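Local structure of citrate synthase (Mycobacterium tuberculosis, 4TVM) at residues G41-D46 and R414-G419. The protein catalyses the condensation of oxaloacetate with acetyl-CoA and water to give citrate and CoA, a step of the Krebs cycle. Sequence-based numbering, arbitrary orientation.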
loop_
_atom_site.group_PDB
_atom_site.type_symbol
_atom_site.label_atom_id
_atom_site.label_comp_id
_atom_site.label_asym_id
_atom_site.label_seq_id
_atom_site.Cartn_x
_atom_site.Cartn_y
_atom_site.Cartn_z
ATOM N N GLY A 41 20.133 -12.752 -18.648
ATOM C CA GLY A 41 20.828 -12.263 -17.456
ATOM C C GLY A 41 20.875 -10.740 -17.318
ATOM O O GLY A 41 21.785 -10.189 -16.685
ATOM N N HIS A 42 19.901 -10.050 -17.899
ATOM C CA HIS A 42 19.836 -8.605 -17.796
ATOM C C HIS A 42 18.438 -8.148 -17.387
ATOM O O HIS A 42 17.464 -8.867 -17.590
ATOM C CB HIS A 42 20.210 -8.001 -19.149
ATOM C CG HIS A 42 21.688 -7.890 -19.378
ATOM N ND1 HIS A 42 22.451 -8.918 -19.889
ATOM C CD2 HIS A 42 22.535 -6.856 -19.178
ATOM C CE1 HIS A 42 23.708 -8.522 -19.979
ATOM N NE2 HIS A 42 23.783 -7.270 -19.565
ATOM N N THR A 43 18.356 -6.958 -16.799
ATOM C CA THR A 43 17.082 -6.323 -16.459
ATOM C C THR A 43 16.956 -4.961 -17.117
ATOM O O THR A 43 17.956 -4.353 -17.518
ATOM C CB THR A 43 16.937 -6.055 -14.951
ATOM O OG1 THR A 43 18.035 -5.252 -14.491
ATOM C CG2 THR A 43 16.862 -7.343 -14.154
ATOM N N THR A 44 15.722 -4.475 -17.222
ATOM C CA THR A 44 15.506 -3.080 -17.571
ATOM C C THR A 44 15.662 -2.304 -16.289
ATOM O O THR A 44 15.339 -2.795 -15.211
ATOM C CB THR A 44 14.108 -2.822 -18.179
ATOM O OG1 THR A 44 13.087 -3.182 -17.231
ATOM C CG2 THR A 44 13.908 -3.620 -19.495
ATOM N N PHE A 45 16.189 -1.101 -16.389
ATOM C CA PHE A 45 16.210 -0.182 -15.259
ATOM C C PHE A 45 15.369 1.025 -15.682
ATOM O O PHE A 45 15.606 1.573 -16.730
ATOM C CB PHE A 45 17.652 0.190 -14.950
ATOM C CG PHE A 45 17.804 1.217 -13.861
ATOM C CD1 PHE A 45 17.571 0.881 -12.537
ATOM C CD2 PHE A 45 18.228 2.512 -14.162
ATOM C CE1 PHE A 45 17.721 1.821 -11.539
ATOM C CE2 PHE A 45 18.382 3.462 -13.167
ATOM C CZ PHE A 45 18.127 3.116 -11.851
ATOM N N ASP A 46 14.358 1.391 -14.900
ATOM C CA ASP A 46 13.453 2.502 -15.243
ATOM C C ASP A 46 12.913 3.194 -14.015
ATOM O O ASP A 46 11.923 2.764 -13.445
ATOM C CB ASP A 46 12.256 1.976 -16.036
ATOM C CG ASP A 46 11.404 3.092 -16.630
ATOM O OD1 ASP A 46 11.850 4.260 -16.697
ATOM O OD2 ASP A 46 10.287 2.785 -17.060
ATOM N N ARG A 414 12.537 -6.100 -9.700
ATOM C CA ARG A 414 13.944 -6.302 -9.541
ATOM C C ARG A 414 14.640 -5.101 -8.910
ATOM O O ARG A 414 13.989 -4.117 -8.495
ATOM C CB ARG A 414 14.558 -6.638 -10.904
ATOM C CG ARG A 414 13.997 -7.914 -11.495
ATOM C CD ARG A 414 14.234 -9.080 -10.552
ATOM N NE ARG A 414 13.677 -10.319 -11.086
ATOM C CZ ARG A 414 13.931 -11.534 -10.604
ATOM N NH1 ARG A 414 14.745 -11.695 -9.555
ATOM N NH2 ARG A 414 13.366 -12.596 -11.172
ATOM N N GLN A 415 15.961 -5.227 -8.803
ATOM C CA GLN A 415 16.838 -4.146 -8.401
ATOM C C GLN A 415 18.171 -4.259 -9.156
ATOM O O GLN A 415 18.446 -5.235 -9.835
ATOM C CB GLN A 415 17.104 -4.226 -6.899
ATOM C CG GLN A 415 17.552 -5.612 -6.450
ATOM C CD GLN A 415 17.998 -5.658 -5.010
ATOM O OE1 GLN A 415 17.606 -4.832 -4.192
ATOM N NE2 GLN A 415 18.823 -6.614 -4.699
ATOM N N ILE A 416 18.981 -3.233 -9.032
ATOM C CA ILE A 416 20.334 -3.261 -9.507
ATOM C C ILE A 416 21.100 -3.238 -8.230
ATOM O O ILE A 416 21.046 -2.236 -7.516
ATOM C CB ILE A 416 20.689 -1.993 -10.296
ATOM C CG1 ILE A 416 19.759 -1.864 -11.475
ATOM C CG2 ILE A 416 22.146 -2.037 -10.752
ATOM C CD1 ILE A 416 19.805 -3.065 -12.383
ATOM N N TYR A 417 21.779 -4.335 -7.903
ATOM C CA TYR A 417 22.393 -4.416 -6.604
ATOM C C TYR A 417 23.639 -3.591 -6.648
ATOM O O TYR A 417 24.418 -3.715 -7.569
ATOM C CB TYR A 417 22.734 -5.831 -6.216
ATOM C CG TYR A 417 23.321 -5.880 -4.834
ATOM C CD1 TYR A 417 22.571 -5.490 -3.745
ATOM C CD2 TYR A 417 24.622 -6.296 -4.620
ATOM C CE1 TYR A 417 23.097 -5.519 -2.482
ATOM C CE2 TYR A 417 25.152 -6.330 -3.351
ATOM C CZ TYR A 417 24.384 -5.952 -2.295
ATOM O OH TYR A 417 24.902 -5.987 -1.037
ATOM N N THR A 418 23.835 -2.749 -5.652
ATOM C CA THR A 418 24.972 -1.866 -5.681
ATOM C C THR A 418 25.788 -1.907 -4.385
ATOM O O THR A 418 26.606 -1.027 -4.161
ATOM C CB THR A 418 24.525 -0.441 -6.019
ATOM O OG1 THR A 418 25.664 0.412 -5.993
ATOM C CG2 THR A 418 23.500 0.089 -5.014
ATOM N N GLY A 419 25.600 -2.964 -3.584
ATOM C CA GLY A 419 26.282 -3.147 -2.293
ATOM C C GLY A 419 27.536 -4.028 -2.204
ATOM O O GLY A 419 28.248 -4.227 -3.191
#
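The backbones come nearest at Thr-43 and Arg-414 and at Phe-45 and Ile-416, with CA atoms 7.6 and 7.7 Å apart, where two strands from distant parts of the chain, 42-45 and 414-417, cross nearly at right angles. Their axes approach to 7.9 Å with N-to-C directions 100° apart, and no hydrogen bond joins them: this is packing through side chains, not pairing within a sheet.

Ile-416 stands in the middle, its CA-CB bond directed at strand 42-45, and divides its longer branch between two partners. Its CG1 methylene lies 3.7 Å from Phe-45 CD1, approaching the ring obliquely, while the terminal CD1 methyl runs on to Thr-43, 3.5 Å from its OG1. Placing CG1 anti to the carbonyl carbon (chi1 -59°) sends this branch across the gap. The Thr-43 hydroxyl meets only a methyl here and finds its hydrogen bond elsewhere in the structure. On the other branch of Thr-43, CG2 rests against the start of the Arg-414 side chain, 4.0 Å from its CG, with the two side chains roughly perpendicular. Beyond CG the arginine bends at chi2 (-58°) and leads away; its NE donates to the carbonyl oxygen of Ala-50 of the second subunit.

The second subunit borders most of the contact: residues of both strands form parallel beta pairing with it. The contact buries 179 Å², both sides summed, and joins an N-terminal to a C-terminal strand outside the oxaloacetate pocket, although the Arg-414 side chain is about 10 Å from a bound oxaloacetate. Beta structure continuing into the second subunit is consistent with the interlocked chains of citrate synthase dimers.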